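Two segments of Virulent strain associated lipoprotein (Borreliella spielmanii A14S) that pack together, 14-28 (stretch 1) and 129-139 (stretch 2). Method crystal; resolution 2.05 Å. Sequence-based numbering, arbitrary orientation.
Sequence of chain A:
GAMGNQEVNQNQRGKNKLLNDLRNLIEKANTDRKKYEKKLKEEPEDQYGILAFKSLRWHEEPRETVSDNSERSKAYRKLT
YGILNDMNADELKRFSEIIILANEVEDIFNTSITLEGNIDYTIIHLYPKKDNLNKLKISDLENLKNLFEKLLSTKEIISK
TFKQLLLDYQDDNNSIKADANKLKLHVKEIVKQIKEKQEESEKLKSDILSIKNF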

# COMPACT_ATOMS: atom_id res chain seq x y z
N GLY A 14 3.98 25.67 20.05
CA GLY A 14 3.14 24.59 19.49
C GLY A 14 3.08 24.67 17.98
O GLY A 14 3.31 23.66 17.32
N LYS A 15 2.83 25.85 17.41
CA LYS A 15 2.73 25.98 15.96
C LYS A 15 4.08 25.57 15.30
O LYS A 15 4.14 24.84 14.30
N ASN A 16 5.18 26.03 15.89
CA ASN A 16 6.52 25.85 15.32
C ASN A 16 6.84 24.38 15.29
O ASN A 16 7.21 23.83 14.24
N LYS A 17 6.58 23.70 16.40
CA LYS A 17 6.83 22.29 16.45
C LYS A 17 5.96 21.47 15.47
O LYS A 17 6.43 20.51 14.86
N LEU A 18 4.68 21.82 15.35
CA LEU A 18 3.80 21.15 14.40
C LEU A 18 4.25 21.31 12.96
O LEU A 18 4.18 20.36 12.12
N LEU A 19 4.67 22.53 12.63
CA LEU A 19 5.14 22.81 11.27
C LEU A 19 6.32 21.87 11.02
O LEU A 19 6.37 21.22 9.97
N ASN A 20 7.23 21.80 12.00
CA ASN A 20 8.43 20.99 11.84
C ASN A 20 8.07 19.51 11.73
O ASN A 20 8.60 18.82 10.88
N ASP A 21 7.18 19.01 12.60
CA ASP A 21 6.92 17.57 12.61
C ASP A 21 6.24 17.13 11.26
O ASP A 21 6.41 16.07 10.70
N LEU A 22 5.45 18.03 10.76
CA LEU A 22 4.65 17.79 9.58
C LEU A 22 5.52 17.86 8.33
O LEU A 22 5.43 16.98 7.44
N ARG A 23 6.47 18.80 8.28
CA ARG A 23 7.45 18.75 7.20
C ARG A 23 8.27 17.53 7.27
O ARG A 23 8.57 16.94 6.25
N ASN A 24 8.69 17.14 8.46
CA ASN A 24 9.43 15.90 8.59
C ASN A 24 8.65 14.69 8.07
O ASN A 24 9.19 13.83 7.36
N LEU A 25 7.41 14.58 8.47
CA LEU A 25 6.56 13.44 8.00
C LEU A 25 6.41 13.40 6.46
O LEU A 25 6.53 12.35 5.81
N ILE A 26 6.09 14.57 5.90
CA ILE A 26 5.82 14.74 4.49
C ILE A 26 7.10 14.52 3.70
O ILE A 26 7.13 13.76 2.71
N GLU A 27 8.21 15.10 4.19
CA GLU A 27 9.46 14.92 3.47
C GLU A 27 9.91 13.50 3.54
O GLU A 27 10.40 12.95 2.56
N LYS A 28 9.71 12.83 4.67
CA LYS A 28 10.15 11.47 4.78
C LYS A 28 9.27 10.47 3.94
O LYS A 28 9.77 9.47 3.36
N LYS A 129 3.07 21.59 -1.52
CA LYS A 129 2.55 22.62 -0.67
C LYS A 129 3.22 22.78 0.71
O LYS A 129 2.75 23.57 1.55
N LYS A 130 4.26 22.02 0.96
CA LYS A 130 4.74 21.86 2.31
C LYS A 130 5.38 23.17 2.88
O LYS A 130 5.46 23.35 4.07
N ASP A 131 5.88 24.04 2.01
CA ASP A 131 6.46 25.31 2.47
C ASP A 131 5.43 26.36 2.74
O ASP A 131 5.74 27.44 3.24
N ASN A 132 4.18 26.00 2.51
CA ASN A 132 3.06 26.85 2.68
C ASN A 132 2.23 26.51 3.86
O ASN A 132 1.16 27.09 3.98
N LEU A 133 2.68 25.55 4.70
CA LEU A 133 1.91 25.11 5.84
C LEU A 133 1.70 26.21 6.79
O LEU A 133 0.73 26.14 7.56
N ASN A 134 2.55 27.25 6.76
CA ASN A 134 2.39 28.33 7.76
C ASN A 134 1.08 29.13 7.54
O ASN A 134 0.61 29.81 8.45
N LYS A 135 0.46 29.03 6.36
CA LYS A 135 -0.88 29.68 6.21
C LYS A 135 -1.98 29.03 7.06
O LYS A 135 -3.05 29.63 7.26
N LEU A 136 -1.74 27.83 7.61
CA LEU A 136 -2.75 27.18 8.41
C LEU A 136 -2.68 27.63 9.86
O LEU A 136 -1.60 27.92 10.40
N LYS A 137 -3.83 27.62 10.51
CA LYS A 137 -3.87 27.82 11.95
C LYS A 137 -3.51 26.53 12.67
O LYS A 137 -3.52 25.44 12.05
N ILE A 138 -3.19 26.66 13.97
CA ILE A 138 -2.71 25.58 14.84
C ILE A 138 -3.61 24.34 14.82
O ILE A 138 -3.12 23.22 14.69
N SER A 139 -4.91 24.54 14.96
CA SER A 139 -5.85 23.44 15.03
C SER A 139 -5.94 22.70 13.70
O SER A 139 -6.08 21.49 13.72

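Packing of a helix (stretch 1, from Lys15 onward) against the 3-10 segment, the following loop and the first residue of the next helix in stretch 2, with 652 Å² buried in total. The strongest polar contact is made by Arg23, whose CA-to-CB bond points sideways but whose extended side chain (chi1 m, chi2 t, chi3 t) brings the guanidinium to the backbone of stretch 2. Arg23 NH2 donates a hydrogen bond of 2.7 Å to Lys130 O, and Arg23 NE adds a weak one of 3.1 Å to Lys130 O, so a single carbonyl at the guanidinium edge receives both. The carboxylate of Asp131 contributes charge alone: Arg23 NE and Asp131 OD1 form a long salt bridge of 3.8 Å, with the oxygen well out of the guanidinium plane and no N-H aimed at it. Water 1 extends the network, accepting from Arg23 NH2 at 2.4 Å, a notably short distance, and from Asn134 N at 2.8 Å, while donating a weak hydrogen bond to Asp131 O at 2.7 Å. It thereby ties the arginine to the turn at two further backbone positions.

Toward the start of the helix, Lys15 also leaves its backbone sideways and reaches across with chi1 to chi3 all t. Its ammonium meets two carbonyls as the 3-10 segment gives way to loop: Lys15 NZ donates to Leu136 O at 3.0 Å and, weakly, to Asn134 O at 2.9 Å. Closer to its own backbone the same side chain is apolar, and Lys15 CB lies 3.8 Å from Ile138 CG1.

Between these two polar anchors sits Leu133 (m, t), buried and directed toward the helix. Leu19 (m, t) starts sideways but turns its end inward, placing Leu19 CD2 3.4 Å from Leu133 CB. Farther out on the leucine, Leu133 CD1 lies 4.3 Å from Leu22 CG and 4.1 Å from Ile26 CD1. Leu22 (chi1 t, chi2 near 32°) and Ile26 (m, t) both point toward stretch 2; with Leu19, they occupy successive turns of the helix and form an apolar surface for Leu133.

The packing continues at each end. Leu18 (m, t) points toward stretch 2 and sets its CD1 4.0 Å from CG2 of Ile138 (m, t). At the other end, Lys130 (chi1 p, then t, t) points toward the helix, its CB 4.4 Å from Ile26 CG2. Its CE comes within 3.2 Å of Glu27 OE2, but Lys130 NZ remains 4.5 Å from Glu27 OE2, leaving the opposite charges near each other without a salt bridge.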

# COMPACT_ATOMS: atom_id res chain seq x y z
CB LYS A 15 2.32 27.38 15.55
CG LYS A 15 1.84 27.49 14.11
CD LYS A 15 1.53 28.90 13.69
CE LYS A 15 0.48 28.97 12.57
NZ LYS A 15 1.04 29.06 11.19
CB ASN A 16 7.54 26.68 16.09
CG ASN A 16 7.35 28.17 15.89
OD1 ASN A 16 6.83 28.63 14.89
ND2 ASN A 16 7.86 28.94 16.82
CB LYS A 17 6.67 21.74 17.89
CG LYS A 17 7.09 20.28 17.89
CD LYS A 17 7.49 19.68 19.22
CE LYS A 17 8.20 18.36 18.99
NZ LYS A 17 7.25 17.29 18.60
CB LEU A 18 2.37 21.72 14.59
CG LEU A 18 1.60 21.18 15.79
CD1 LEU A 18 0.30 21.97 16.00
CD2 LEU A 18 1.26 19.71 15.57
CB LEU A 19 5.51 24.28 11.06
CG LEU A 19 4.34 25.26 10.90
CD1 LEU A 19 4.79 26.71 11.04
CD2 LEU A 19 3.65 25.07 9.55
CB ASN A 20 9.42 21.26 13.00
CG ASN A 20 10.12 22.59 12.86
OD1 ASN A 20 10.30 23.06 11.77
ND2 ASN A 20 10.51 23.19 13.92
CB ASP A 21 5.92 17.27 13.70
CG ASP A 21 6.49 17.31 15.07
OD1 ASP A 21 7.73 17.15 15.28
OD2 ASP A 21 5.63 17.47 15.96
CB LEU A 22 3.53 18.81 9.65
CG LEU A 22 2.19 18.65 9.01
CD1 LEU A 22 1.68 17.22 8.93
CD2 LEU A 22 1.25 19.58 9.75
CB ARG A 23 8.41 19.98 7.14
CG ARG A 23 7.76 21.19 6.57
CD ARG A 23 8.63 22.45 6.71
NE ARG A 23 7.75 23.37 6.12
CZ ARG A 23 7.23 24.46 6.65
NH1 ARG A 23 7.68 25.01 7.78
NH2 ARG A 23 6.32 25.06 5.92
CB ASN A 24 9.85 15.67 10.06
CG ASN A 24 11.15 16.36 10.37
OD1 ASN A 24 12.19 16.01 9.81
ND2 ASN A 24 11.09 17.41 11.16
CB LEU A 25 5.18 13.56 8.63
CG LEU A 25 5.07 13.12 10.08
CD1 LEU A 25 3.81 13.69 10.76
CD2 LEU A 25 5.06 11.58 10.09
CB ILE A 26 5.20 16.12 4.20
CG1 ILE A 26 3.82 16.18 4.85
CG2 ILE A 26 5.21 16.41 2.72
CD1 ILE A 26 3.26 17.59 4.91
CB GLU A 27 10.53 15.99 3.86
CG GLU A 27 10.00 17.42 3.56
CD GLU A 27 11.07 18.53 3.60
OE1 GLU A 27 12.21 18.23 3.17
OE2 GLU A 27 10.78 19.70 4.05
CB LYS A 28 10.12 11.09 6.27
CG LYS A 28 10.04 9.59 6.60
CD LYS A 28 11.30 8.81 6.25
CE LYS A 28 11.25 7.45 6.91
NZ LYS A 28 12.25 6.51 6.34
CB LYS A 129 1.05 22.36 -0.40
CG LYS A 129 0.22 22.15 -1.67
CD LYS A 129 -1.16 21.70 -1.26
CE LYS A 129 -2.12 21.61 -2.46
NZ LYS A 129 -1.67 20.57 -3.43
CB LYS A 130 5.77 20.75 2.33
CG LYS A 130 7.07 21.14 1.71
CD LYS A 130 8.00 20.00 1.50
CE LYS A 130 9.40 20.57 1.24
NZ LYS A 130 9.74 20.63 -0.19
CB ASP A 131 7.55 25.76 1.51
CG ASP A 131 8.70 24.77 1.50
OD1 ASP A 131 8.93 24.07 2.53
OD2 ASP A 131 9.37 24.66 0.47
CB ASN A 132 2.11 26.76 1.47
CG ASN A 132 2.75 27.22 0.21
OD1 ASN A 132 2.25 28.13 -0.43
ND2 ASN A 132 3.85 26.57 -0.20
CB LEU A 133 2.51 23.90 6.56
CG LEU A 133 2.50 22.59 5.73
CD1 LEU A 133 3.51 21.53 6.17
CD2 LEU A 133 1.08 22.01 5.73
CB ASN A 134 3.63 29.27 7.83
CG ASN A 134 3.92 29.99 6.52
OD1 ASN A 134 3.02 30.30 5.71
ND2 ASN A 134 5.18 30.26 6.29
CB LYS A 135 -1.30 29.76 4.74
CG LYS A 135 -0.30 30.52 3.90
CD LYS A 135 -0.63 30.30 2.44
CE LYS A 135 0.10 31.28 1.53
NZ LYS A 135 -0.46 31.22 0.15
CB LEU A 136 -2.68 25.62 8.33
CG LEU A 136 -2.78 24.99 6.93
CD1 LEU A 136 -2.43 23.50 7.02
CD2 LEU A 136 -4.19 25.18 6.35
CB LYS A 137 -5.27 28.36 12.36
CG LYS A 137 -5.44 28.63 13.85
CD LYS A 137 -6.26 27.52 14.50
CE LYS A 137 -6.23 27.58 16.01
NZ LYS A 137 -7.61 27.27 16.48
CB ILE A 138 -2.50 26.05 16.30
CG1 ILE A 138 -1.34 27.07 16.38
CG2 ILE A 138 -2.18 24.88 17.24
CD1 ILE A 138 -1.01 27.47 17.82
CB SER A 139 -7.24 23.92 15.52
OG SER A 139 -7.82 24.81 14.58
O HOH W 1 5.15 27.17 5.84